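Local coordinates for protein GlcNAc-alpha-1,4-Gal-releasing endo-beta-galactosidase (Clostridium perfringens, PDB 1UPS) that probably hydrolyses internal beta-galactosidic bonds of glycans, releasing the disaccharide GlcNAc-alpha-1,4-Gal, and binds a calcium ion, at residues A[52-56]-A[103-109]; A[180-186]-A[199-205]; A[233-239]-A[372-377]. The contacts are given in a common frame with arbitrary orientation. Where two conformers were deposited one is given. Numbering follows the deposited sequence.

Contact 1: residues A[52-56]-A[103-109]; sequences YLPHW and KSWIHNF
Two irregular segments meet, with CA atoms 5.9 Å apart at His55 and Ser104 and 7.4 Å at Leu53 and Ile106. Leu53 takes positive phi and psi (33/56) ahead of a 3-10 turn at 54-56, closed by Trp56 N to Leu53 O at 3.1 Å. In the other segment, a type II beta turn runs from Lys103 to Ile106, His107 is in the positive region (60/69), and Asn108 centres an inverse gamma turn. These bends bring the carbonyls of Ile106 and His107 within reach of the His55 and Trp56 side-chain nitrogens. With chi1 p, His55 sends NE2 to Ile106 O (2.8 Å), while a water joins its ND1 (2.9 Å) to Lys103 N (3.0 Å). Both segments are loops of the GH16 beta-sandwich; Leu53 also touches its strand 94-99, Ile106 its strand 145-152. Trp56 (chi1 m) makes weak NE1 hydrogen bonds to Ile106 O (3.2 Å) and His107 O (3.1 Å); Trp56 CH2 lies 3.8 Å from Trp105 CE3 and 3.4 Å from Asn108 CG, Asn108 lying over one indole face. Phe109, chi1 p, makes an offset edge-to-face pair with the five-membered ring of Trp56, centroids 5.6 Å apart, planes at 86°.

Contact 2: residues A[180-186]-A[199-205]; sequences DTWRIAA and TISEDKV
From Asp180, whose O accepts Val205 N at 2.9 Å, the chain enters a strand antiparallel to 199-204, axes 4.6 Å apart at closest and 162° between directions. Thr181 opposes Lys204 as a non-hydrogen-bonded pair (CA-CA 4.2 Å); its OG1 hydrogen-bonds Lys178 O and shares a water with Glu202 OE1. Trp182 N reaches Asp203 O at 3.1 Å, but Trp182 O meets Asp203 N through a water (2.8 and 2.9 Å) that also hydrogen-bonds Ser201 OG, whose stronger partner is Lys236 NZ. Arg183, chi1 to chi3 t, bridges from NH1 to Glu202 OE1 at 3.0 Å; Glu173 and Lys178 give the two charges second partners. Regular pairing follows: Ile184 N to Ser201 O 2.9 Å, Ser201 N to Ile184 O 3.0 Å, Ala185 CB beside Ile200 CG1 at 3.8 Å, Ala186 N to Thr199 O 3.0 Å and Thr199 N to Ala186 O 3.1 Å. This beta hairpin forms one margin of a six-stranded sheet in the GH16 sandwich. Its faces differ: apolar side chains, mixed with polar ones such as Ser201, pack toward strands 225-230 and 233-239 beside Trp182 and Ile184; on the other, the Arg183-Glu202 salt bridge adjoins Ala185 and Ile200.

Contact 3: residues A[233-239]-A[372-377]; sequences ELFKVIY and EVPVDG
Pro374 sets its ring over strand 233-239: CG lies 3.8 Å from Leu234 CG, 3.9 Å from Phe235 C and 4.1 Å from Val237 CG2, and Pro374 CB is 3.6 Å from Leu234 O. The strands run antiparallel, directions at 165°, but their axes approach no closer than 6.1 Å, with CA atoms 5.7 Å apart at Phe235 and Pro374. Without any beta pairing, water links the backbones: Leu234 O to Gly377 N (2.8 Å each), Val237 N to Glu372 O (3.0 Å each). Phe235 and Lys236 form a classic beta bulge opposite Phe228. At the far end Tyr239, chi1 m, donates OH to Glu372 OE2 at 2.6 Å, with Lys329 bonded to both side chains. This edge strand of the GH16 sandwich thereby meets the C-terminal region, probably a ricin-type beta-trefoil. The interface is small and partly hydrated, and it even sets like charges close, Glu233 OE2 lying 4.4 Å from Asp376 OD2, although Asp376 is paired with Arg297.

Overall arrangement
Along the chain the three contacts follow in series, 52-56/103-109 first and 233-239/372-377 last. Contact 1 ties loops on one flank of the GH16 sandwich; contact 2, its centre about 25 Å away, closes the edge of the six-stranded sheet, and the nearest atoms of the two are about 10 Å apart. Contacts 2 and 3 touch, with centres about 12 Å apart: Lys236 NZ probably hydrogen-bonds Ser201 OG at 2.7 Å, and Trp182 CE3 lies 3.4 Å from Phe235 CD2. Strand 233-239, which ends the opposing sheet, therefore has the hairpin on one side and strand 370-375 on the other, carrying the packing from the sandwich into the C-terminal domain.

Contact 1: residues A[52-56]-A[103-109]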
loop_
_atom_site.group_PDB
_atom_site.type_symbol
_atom_site.label_atom_id
_atom_site.label_comp_id
_atom_site.label_asym_id
_atom_site.label_seq_id
_atom_site.Cartn_x
_atom_site.Cartn_y
_atom_site.Cartn_z
ATOM N N TYR A 52 -2.388 -1.671 -23.332
ATOM C CA TYR A 52 -2.121 -2.475 -22.153
ATOM C C TYR A 52 -1.016 -3.494 -22.505
ATOM O O TYR A 52 -1.223 -4.343 -23.367
ATOM C CB TYR A 52 -3.432 -3.171 -21.712
ATOM C CG TYR A 52 -3.321 -4.028 -20.455
ATOM C CD1 TYR A 52 -2.395 -3.723 -19.451
ATOM C CD2 TYR A 52 -4.158 -5.134 -20.272
ATOM C CE1 TYR A 52 -2.291 -4.536 -18.284
ATOM C CE2 TYR A 52 -4.076 -5.939 -19.121
ATOM C CZ TYR A 52 -3.139 -5.631 -18.137
ATOM O OH TYR A 52 -3.048 -6.443 -17.023
ATOM N N LEU A 53 0.156 -3.389 -21.865
ATOM C CA LEU A 53 1.267 -4.364 -22.062
ATOM C C LEU A 53 1.350 -4.952 -23.490
ATOM O O LEU A 53 1.332 -6.176 -23.669
ATOM C CB LEU A 53 1.206 -5.492 -21.019
ATOM C CG LEU A 53 1.202 -5.035 -19.554
ATOM C CD1 LEU A 53 0.846 -6.201 -18.613
ATOM C CD2 LEU A 53 2.551 -4.412 -19.165
ATOM N N PRO A 54 1.443 -4.079 -24.498
ATOM C CA PRO A 54 1.299 -4.516 -25.900
ATOM C C PRO A 54 2.384 -5.485 -26.393
ATOM O O PRO A 54 2.148 -6.191 -27.380
ATOM C CB PRO A 54 1.310 -3.204 -26.684
ATOM C CG PRO A 54 2.060 -2.222 -25.796
ATOM C CD PRO A 54 1.655 -2.622 -24.388
ATOM N N HIS A 55 3.523 -5.549 -25.707
ATOM C CA HIS A 55 4.587 -6.502 -26.064
ATOM C C HIS A 55 4.189 -7.977 -25.911
ATOM O O HIS A 55 4.855 -8.858 -26.487
ATOM C CB HIS A 55 5.846 -6.226 -25.246
ATOM C CG HIS A 55 5.598 -6.149 -23.773
ATOM N ND1 HIS A 55 5.004 -5.059 -23.179
ATOM C CD2 HIS A 55 5.843 -7.035 -22.779
ATOM C CE1 HIS A 55 4.909 -5.264 -21.877
ATOM N NE2 HIS A 55 5.412 -6.455 -21.605
ATOM N N TRP A 56 3.124 -8.269 -25.154
ATOM C CA TRP A 56 2.689 -9.670 -24.999
ATOM C C TRP A 56 1.819 -10.168 -26.156
ATOM O O TRP A 56 1.613 -11.362 -26.292
ATOM C CB TRP A 56 1.963 -9.931 -23.669
ATOM C CG TRP A 56 2.811 -9.656 -22.453
ATOM C CD1 TRP A 56 2.455 -8.914 -21.355
ATOM C CD2 TRP A 56 4.151 -10.110 -22.216
ATOM N NE1 TRP A 56 3.493 -8.878 -20.456
ATOM C CE2 TRP A 56 4.549 -9.602 -20.954
ATOM C CE3 TRP A 56 5.069 -10.895 -22.949
ATOM C CZ2 TRP A 56 5.825 -9.828 -20.414
ATOM C CZ3 TRP A 56 6.336 -11.146 -22.407
ATOM C CH2 TRP A 56 6.708 -10.597 -21.143
ATOM N N LYS A 103 7.756 -0.906 -22.883
ATOM C CA LYS A 103 9.068 -1.529 -22.777
ATOM C C LYS A 103 8.938 -3.045 -22.891
ATOM O O LYS A 103 8.020 -3.630 -22.312
ATOM C CB LYS A 103 9.750 -1.132 -21.444
ATOM C CG LYS A 103 11.232 -1.559 -21.335
ATOM C CD LYS A 103 11.892 -0.901 -20.119
ATOM C CE LYS A 103 13.399 -1.196 -20.002
ATOM N NZ LYS A 103 13.660 -2.507 -19.352
ATOM N N SER A 104 9.864 -3.665 -23.627
ATOM C CA SER A 104 9.866 -5.121 -23.805
ATOM C C SER A 104 9.916 -5.862 -22.463
ATOM O O SER A 104 10.543 -5.391 -21.511
ATOM C CB SER A 104 11.077 -5.564 -24.644
ATOM O OG SER A 104 10.927 -5.204 -26.006
ATOM N N TRP A 105 9.268 -7.030 -22.418
ATOM C CA TRP A 105 9.379 -8.002 -21.324
ATOM C C TRP A 105 8.725 -7.602 -19.989
ATOM O O TRP A 105 8.726 -8.399 -19.052
ATOM C CB TRP A 105 10.853 -8.387 -21.073
ATOM C CG TRP A 105 11.466 -9.223 -22.161
ATOM C CD1 TRP A 105 12.428 -8.846 -23.053
ATOM C CD2 TRP A 105 11.171 -10.592 -22.437
ATOM N NE1 TRP A 105 12.745 -9.899 -23.879
ATOM C CE2 TRP A 105 11.987 -10.986 -23.525
ATOM C CE3 TRP A 105 10.293 -11.529 -21.880
ATOM C CZ2 TRP A 105 11.949 -12.281 -24.068
ATOM C CZ3 TRP A 105 10.253 -12.825 -22.423
ATOM C CH2 TRP A 105 11.079 -13.179 -23.506
ATOM N N ILE A 106 8.135 -6.411 -19.910
ATOM C CA ILE A 106 7.622 -5.941 -18.613
ATOM C C ILE A 106 6.423 -6.754 -18.090
ATOM O O ILE A 106 5.424 -6.928 -18.800
ATOM C CB ILE A 106 7.269 -4.436 -18.642
ATOM C CG1 ILE A 106 8.525 -3.598 -18.954
ATOM C CG2 ILE A 106 6.677 -4.032 -17.273
ATOM C CD1 ILE A 106 9.720 -3.815 -17.955
ATOM N N HIS A 107 6.530 -7.214 -16.843
ATOM C CA HIS A 107 5.399 -7.829 -16.120
ATOM C C HIS A 107 4.867 -9.080 -16.839
ATOM O O HIS A 107 3.732 -9.102 -17.379
ATOM C CB HIS A 107 4.265 -6.822 -15.843
ATOM C CG HIS A 107 3.200 -7.375 -14.941
ATOM N ND1 HIS A 107 3.438 -7.684 -13.619
ATOM C CD2 HIS A 107 1.911 -7.714 -15.184
ATOM C CE1 HIS A 107 2.343 -8.201 -13.086
ATOM N NE2 HIS A 107 1.396 -8.211 -14.010
ATOM N N ASN A 108 5.709 -10.106 -16.820
ATOM C CA ASN A 108 5.409 -11.392 -17.454
ATOM C C ASN A 108 4.540 -12.284 -16.571
ATOM O O ASN A 108 4.989 -13.319 -16.059
ATOM C CB ASN A 108 6.707 -12.103 -17.862
ATOM C CG ASN A 108 6.472 -13.158 -18.921
ATOM O OD1 ASN A 108 5.323 -13.379 -19.330
ATOM N ND2 ASN A 108 7.550 -13.781 -19.406
ATOM N N PHE A 109 3.287 -11.874 -16.393
ATOM C CA PHE A 109 2.370 -12.558 -15.481
ATOM C C PHE A 109 2.114 -13.999 -15.944
ATOM O O PHE A 109 1.837 -14.875 -15.122
ATOM C CB PHE A 109 1.029 -11.808 -15.370
ATOM C CG PHE A 109 0.330 -11.620 -16.681
ATOM C CD1 PHE A 109 -0.589 -12.571 -17.153
ATOM C CD2 PHE A 109 0.574 -10.496 -17.451
ATOM C CE1 PHE A 109 -1.223 -12.397 -18.386
ATOM C CE2 PHE A 109 -0.048 -10.316 -18.683
ATOM C CZ PHE A 109 -0.956 -11.272 -19.153
HETATM O O HOH W 1 4.992 -2.114 -23.196
#

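Contact 2: residues A[180-186]-A[199-205]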
loop_
_atom_site.group_PDB
_atom_site.type_symbol
_atom_site.label_atom_id
_atom_site.label_comp_id
_atom_site.label_asym_id
_atom_site.label_seq_id
_atom_site.Cartn_x
_atom_site.Cartn_y
_atom_site.Cartn_z
ATOM N N ASP A 180 -17.474 -1.168 -0.286
ATOM C CA ASP A 180 -16.961 -0.435 0.886
ATOM C C ASP A 180 -15.472 -0.672 1.159
ATOM O O ASP A 180 -14.971 -0.250 2.210
ATOM C CB ASP A 180 -17.787 -0.732 2.141
ATOM C CG ASP A 180 -17.877 -2.221 2.481
ATOM O OD1 ASP A 180 -17.325 -3.093 1.755
ATOM O OD2 ASP A 180 -18.512 -2.611 3.486
ATOM N N THR A 181 -14.764 -1.309 0.217
ATOM C CA THR A 181 -13.355 -1.686 0.456
ATOM C C THR A 181 -12.351 -0.851 -0.321
ATOM O O THR A 181 -12.706 -0.115 -1.247
ATOM C CB THR A 181 -13.093 -3.173 0.091
ATOM O OG1 THR A 181 -13.302 -3.344 -1.326
ATOM C CG2 THR A 181 -14.094 -4.129 0.788
ATOM N N TRP A 182 -11.089 -0.977 0.095
ATOM C CA TRP A 182 -9.945 -0.536 -0.692
ATOM C C TRP A 182 -8.974 -1.725 -0.662
ATOM O O TRP A 182 -8.384 -2.049 0.375
ATOM C CB TRP A 182 -9.305 0.742 -0.096
ATOM C CG TRP A 182 -8.033 1.173 -0.807
ATOM C CD1 TRP A 182 -7.546 0.702 -2.018
ATOM C CD2 TRP A 182 -7.084 2.157 -0.358
ATOM N NE1 TRP A 182 -6.364 1.336 -2.333
ATOM C CE2 TRP A 182 -6.058 2.232 -1.339
ATOM C CE3 TRP A 182 -7.009 3.004 0.764
ATOM C CZ2 TRP A 182 -4.965 3.101 -1.223
ATOM C CZ3 TRP A 182 -5.909 3.857 0.883
ATOM C CH2 TRP A 182 -4.911 3.906 -0.116
ATOM N N ARG A 183 -8.852 -2.387 -1.808
ATOM C CA ARG A 183 -7.961 -3.525 -1.975
ATOM C C ARG A 183 -6.557 -3.039 -2.325
ATOM O O ARG A 183 -6.381 -2.257 -3.258
ATOM C CB ARG A 183 -8.489 -4.410 -3.112
ATOM C CG ARG A 183 -7.730 -5.718 -3.279
ATOM C CD ARG A 183 -8.449 -6.664 -4.268
ATOM N NE ARG A 183 -7.700 -7.876 -4.606
ATOM C CZ ARG A 183 -8.048 -9.116 -4.261
ATOM N NH1 ARG A 183 -9.122 -9.359 -3.506
ATOM N NH2 ARG A 183 -7.284 -10.135 -4.650
ATOM N N ILE A 184 -5.572 -3.533 -1.576
ATOM C CA ILE A 184 -4.158 -3.175 -1.750
ATOM C C ILE A 184 -3.376 -4.492 -1.757
ATOM O O ILE A 184 -3.661 -5.398 -0.950
ATOM C CB ILE A 184 -3.678 -2.283 -0.584
ATOM C CG1 ILE A 184 -4.409 -0.944 -0.571
ATOM C CG2 ILE A 184 -2.155 -2.005 -0.686
ATOM C CD1 ILE A 184 -4.337 -0.207 0.787
ATOM N N ALA A 185 -2.407 -4.617 -2.667
ATOM C CA ALA A 185 -1.619 -5.860 -2.751
ATOM C C ALA A 185 -0.196 -5.589 -3.226
ATOM O O ALA A 185 0.086 -4.527 -3.777
ATOM C CB ALA A 185 -2.315 -6.893 -3.684
ATOM N N ALA A 186 0.710 -6.544 -2.997
ATOM C CA ALA A 186 2.090 -6.401 -3.476
ATOM C C ALA A 186 2.753 -7.762 -3.595
ATOM O O ALA A 186 2.428 -8.689 -2.850
ATOM C CB ALA A 186 2.903 -5.492 -2.537
ATOM N N THR A 199 1.027 -10.332 -0.599
ATOM C CA THR A 199 0.233 -9.818 0.524
ATOM C C THR A 199 -0.941 -9.076 -0.100
ATOM O O THR A 199 -0.744 -8.351 -1.056
ATOM C CB THR A 199 1.076 -8.928 1.491
ATOM O OG1 THR A 199 0.255 -8.498 2.599
ATOM C CG2 THR A 199 1.561 -7.621 0.825
ATOM N N ILE A 200 -2.154 -9.320 0.403
ATOM C CA ILE A 200 -3.384 -8.768 -0.180
ATOM C C ILE A 200 -4.348 -8.465 0.978
ATOM O O ILE A 200 -4.555 -9.307 1.863
ATOM C CB ILE A 200 -4.086 -9.788 -1.117
ATOM C CG1 ILE A 200 -3.161 -10.332 -2.221
ATOM C CG2 ILE A 200 -5.397 -9.194 -1.696
ATOM C CD1 ILE A 200 -3.685 -11.658 -2.828
ATOM N N SER A 201 -4.919 -7.266 0.991
ATOM C CA SER A 201 -6.025 -6.981 1.906
ATOM C C SER A 201 -7.100 -6.180 1.202
ATOM O O SER A 201 -6.820 -5.510 0.221
ATOM C CB SER A 201 -5.546 -6.230 3.156
ATOM O OG SER A 201 -4.953 -4.985 2.823
ATOM N N GLU A 202 -8.326 -6.241 1.714
ATOM C CA GLU A 202 -9.358 -5.352 1.196
ATOM C C GLU A 202 -10.224 -4.929 2.368
ATOM O O GLU A 202 -11.421 -5.246 2.479
ATOM C CB GLU A 202 -10.140 -5.962 0.017
ATOM C CG GLU A 202 -10.720 -7.331 0.275
ATOM C CD GLU A 202 -11.157 -8.083 -0.996
ATOM O OE1 GLU A 202 -11.078 -7.571 -2.167
ATOM O OE2 GLU A 202 -11.569 -9.242 -0.808
ATOM N N ASP A 203 -9.579 -4.187 3.248
ATOM C CA ASP A 203 -10.246 -3.671 4.431
ATOM C C ASP A 203 -11.311 -2.656 4.023
ATOM O O ASP A 203 -11.231 -2.041 2.965
ATOM C CB ASP A 203 -9.227 -2.992 5.344
ATOM C CG ASP A 203 -8.183 -3.949 5.881
ATOM O OD1 ASP A 203 -7.104 -3.465 6.276
ATOM O OD2 ASP A 203 -8.339 -5.180 5.957
ATOM N N LYS A 204 -12.318 -2.498 4.875
ATOM C CA LYS A 204 -13.324 -1.460 4.699
ATOM C C LYS A 204 -12.725 -0.070 4.923
ATOM O O LYS A 204 -11.942 0.138 5.889
ATOM C CB LYS A 204 -14.467 -1.674 5.691
ATOM C CG LYS A 204 -15.267 -2.956 5.401
ATOM C CD LYS A 204 -16.462 -3.139 6.323
ATOM C CE LYS A 204 -17.178 -4.446 5.976
ATOM N NZ LYS A 204 -16.574 -5.613 6.704
ATOM N N VAL A 205 -13.099 0.874 4.058
ATOM C CA VAL A 205 -12.694 2.266 4.230
ATOM C C VAL A 205 -13.366 2.846 5.496
ATOM O O VAL A 205 -14.481 2.424 5.881
ATOM C CB VAL A 205 -12.966 3.149 2.969
ATOM C CG1 VAL A 205 -12.184 2.630 1.747
ATOM C CG2 VAL A 205 -14.473 3.231 2.654
HETATM O O HOH W 2 -12.070 -5.149 -3.230
HETATM O O HOH W 3 -6.956 -3.055 2.570
#

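Contact 3: residues A[233-239]-A[372-377]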
loop_
_atom_site.group_PDB
_atom_site.type_symbol
_atom_site.label_atom_id
_atom_site.label_comp_id
_atom_site.label_asym_id
_atom_site.label_seq_id
_atom_site.Cartn_x
_atom_site.Cartn_y
_atom_site.Cartn_z
ATOM N N GLU A 233 -5.315 10.084 5.537
ATOM C CA GLU A 233 -5.116 9.388 6.816
ATOM C C GLU A 233 -4.537 7.987 6.593
ATOM O O GLU A 233 -4.996 7.237 5.712
ATOM C CB GLU A 233 -6.430 9.276 7.610
ATOM C CG GLU A 233 -6.258 8.553 8.956
ATOM C CD GLU A 233 -7.534 8.485 9.794
ATOM O OE1 GLU A 233 -8.337 7.525 9.598
ATOM O OE2 GLU A 233 -7.720 9.384 10.661
ATOM N N LEU A 234 -3.541 7.626 7.401
ATOM C CA LEU A 234 -2.857 6.333 7.200
ATOM C C LEU A 234 -3.826 5.152 7.321
ATOM O O LEU A 234 -4.613 5.076 8.284
ATOM C CB LEU A 234 -1.702 6.196 8.204
ATOM C CG LEU A 234 -0.827 4.951 8.020
ATOM C CD1 LEU A 234 -0.111 4.941 6.662
ATOM C CD2 LEU A 234 0.174 4.868 9.164
ATOM N N PHE A 235 -3.746 4.230 6.351
ATOM C CA PHE A 235 -4.726 3.145 6.205
ATOM C C PHE A 235 -4.039 1.768 6.220
ATOM O O PHE A 235 -4.603 0.794 6.753
ATOM C CB PHE A 235 -5.524 3.359 4.898
ATOM C CG PHE A 235 -6.556 2.278 4.589
ATOM C CD1 PHE A 235 -7.797 2.280 5.217
ATOM C CD2 PHE A 235 -6.289 1.306 3.630
ATOM C CE1 PHE A 235 -8.765 1.299 4.900
ATOM C CE2 PHE A 235 -7.238 0.315 3.314
ATOM C CZ PHE A 235 -8.476 0.326 3.948
ATOM N N LYS A 236 -2.819 1.697 5.684
ATOM C CA LYS A 236 -2.056 0.430 5.593
ATOM C C LYS A 236 -0.557 0.708 5.499
ATOM O O LYS A 236 -0.136 1.709 4.907
ATOM C CB LYS A 236 -2.479 -0.360 4.349
ATOM C CG LYS A 236 -1.833 -1.749 4.256
ATOM C CD LYS A 236 -2.364 -2.535 3.091
ATOM C CE LYS A 236 -1.735 -3.939 2.970
ATOM N NZ LYS A 236 -2.401 -4.759 1.871
ATOM N N VAL A 237 0.241 -0.204 6.055
ATOM C CA VAL A 237 1.689 -0.121 5.953
ATOM C C VAL A 237 2.245 -1.475 5.553
ATOM O O VAL A 237 1.829 -2.504 6.096
ATOM C CB VAL A 237 2.338 0.254 7.312
ATOM C CG1 VAL A 237 3.861 0.312 7.189
ATOM C CG2 VAL A 237 1.808 1.568 7.815
ATOM N N ILE A 238 3.159 -1.461 4.579
ATOM C CA ILE A 238 3.929 -2.645 4.228
ATOM C C ILE A 238 5.405 -2.307 4.437
ATOM O O ILE A 238 5.904 -1.347 3.848
ATOM C CB ILE A 238 3.653 -3.045 2.769
ATOM C CG1 ILE A 238 2.196 -3.497 2.609
ATOM C CG2 ILE A 238 4.681 -4.129 2.293
ATOM C CD1 ILE A 238 1.778 -3.726 1.135
ATOM N N TYR A 239 6.097 -3.064 5.291
ATOM C CA TYR A 239 7.515 -2.777 5.547
ATOM C C TYR A 239 8.347 -3.536 4.526
ATOM O O TYR A 239 8.092 -4.712 4.290
ATOM C CB TYR A 239 7.911 -3.070 7.014
ATOM C CG TYR A 239 7.383 -1.983 7.963
ATOM C CD1 TYR A 239 7.943 -0.699 7.972
ATOM C CD2 TYR A 239 6.284 -2.227 8.804
ATOM C CE1 TYR A 239 7.441 0.317 8.823
ATOM C CE2 TYR A 239 5.770 -1.220 9.643
ATOM C CZ TYR A 239 6.357 0.054 9.644
ATOM O OH TYR A 239 5.864 1.059 10.475
ATOM N N GLU A 372 1.577 -4.223 12.523
ATOM C CA GLU A 372 1.169 -2.840 12.794
ATOM C C GLU A 372 -0.088 -2.500 12.008
ATOM O O GLU A 372 -0.119 -2.627 10.775
ATOM C CB GLU A 372 2.272 -1.890 12.372
ATOM C CG GLU A 372 3.266 -1.536 13.444
ATOM C CD GLU A 372 4.378 -0.661 12.903
ATOM O OE1 GLU A 372 5.555 -1.040 13.065
ATOM O OE2 GLU A 372 4.076 0.404 12.311
ATOM N N VAL A 373 -1.142 -2.100 12.708
ATOM C CA VAL A 373 -2.419 -1.860 12.070
ATOM C C VAL A 373 -2.878 -0.427 12.348
ATOM O O VAL A 373 -3.281 -0.115 13.477
ATOM C CB VAL A 373 -3.497 -2.875 12.542
ATOM C CG1 VAL A 373 -4.786 -2.689 11.776
ATOM C CG2 VAL A 373 -3.006 -4.309 12.386
ATOM N N PRO A 374 -2.796 0.447 11.339
ATOM C CA PRO A 374 -3.279 1.821 11.504
ATOM C C PRO A 374 -4.779 1.858 11.762
ATOM O O PRO A 374 -5.570 1.149 11.114
ATOM C CB PRO A 374 -2.940 2.503 10.166
ATOM C CG PRO A 374 -1.977 1.591 9.467
ATOM C CD PRO A 374 -2.238 0.206 9.994
ATOM N N VAL A 375 -5.172 2.701 12.703
ATOM C CA VAL A 375 -6.581 2.928 12.974
ATOM C C VAL A 375 -6.719 4.328 13.499
ATOM O O VAL A 375 -6.107 4.689 14.522
ATOM C CB VAL A 375 -7.179 1.887 13.983
ATOM C CG1 VAL A 375 -6.284 1.728 15.199
ATOM C CG2 VAL A 375 -8.611 2.284 14.418
ATOM N N ASP A 376 -7.493 5.131 12.771
ATOM C CA ASP A 376 -7.972 6.383 13.292
ATOM C C ASP A 376 -6.844 7.332 13.731
ATOM O O ASP A 376 -7.033 8.130 14.644
ATOM C CB ASP A 376 -8.896 6.052 14.474
ATOM C CG ASP A 376 -10.018 7.002 14.614
ATOM O OD1 ASP A 376 -10.568 7.079 15.741
ATOM O OD2 ASP A 376 -10.423 7.714 13.669
ATOM N N GLY A 377 -5.682 7.243 13.075
ATOM C CA GLY A 377 -4.531 8.074 13.392
ATOM C C GLY A 377 -3.553 7.477 14.396
ATOM O O GLY A 377 -2.513 8.094 14.698
HETATM O O HOH W 4 -4.376 6.232 10.803
HETATM O O HOH W 5 -1.045 -2.225 7.942
#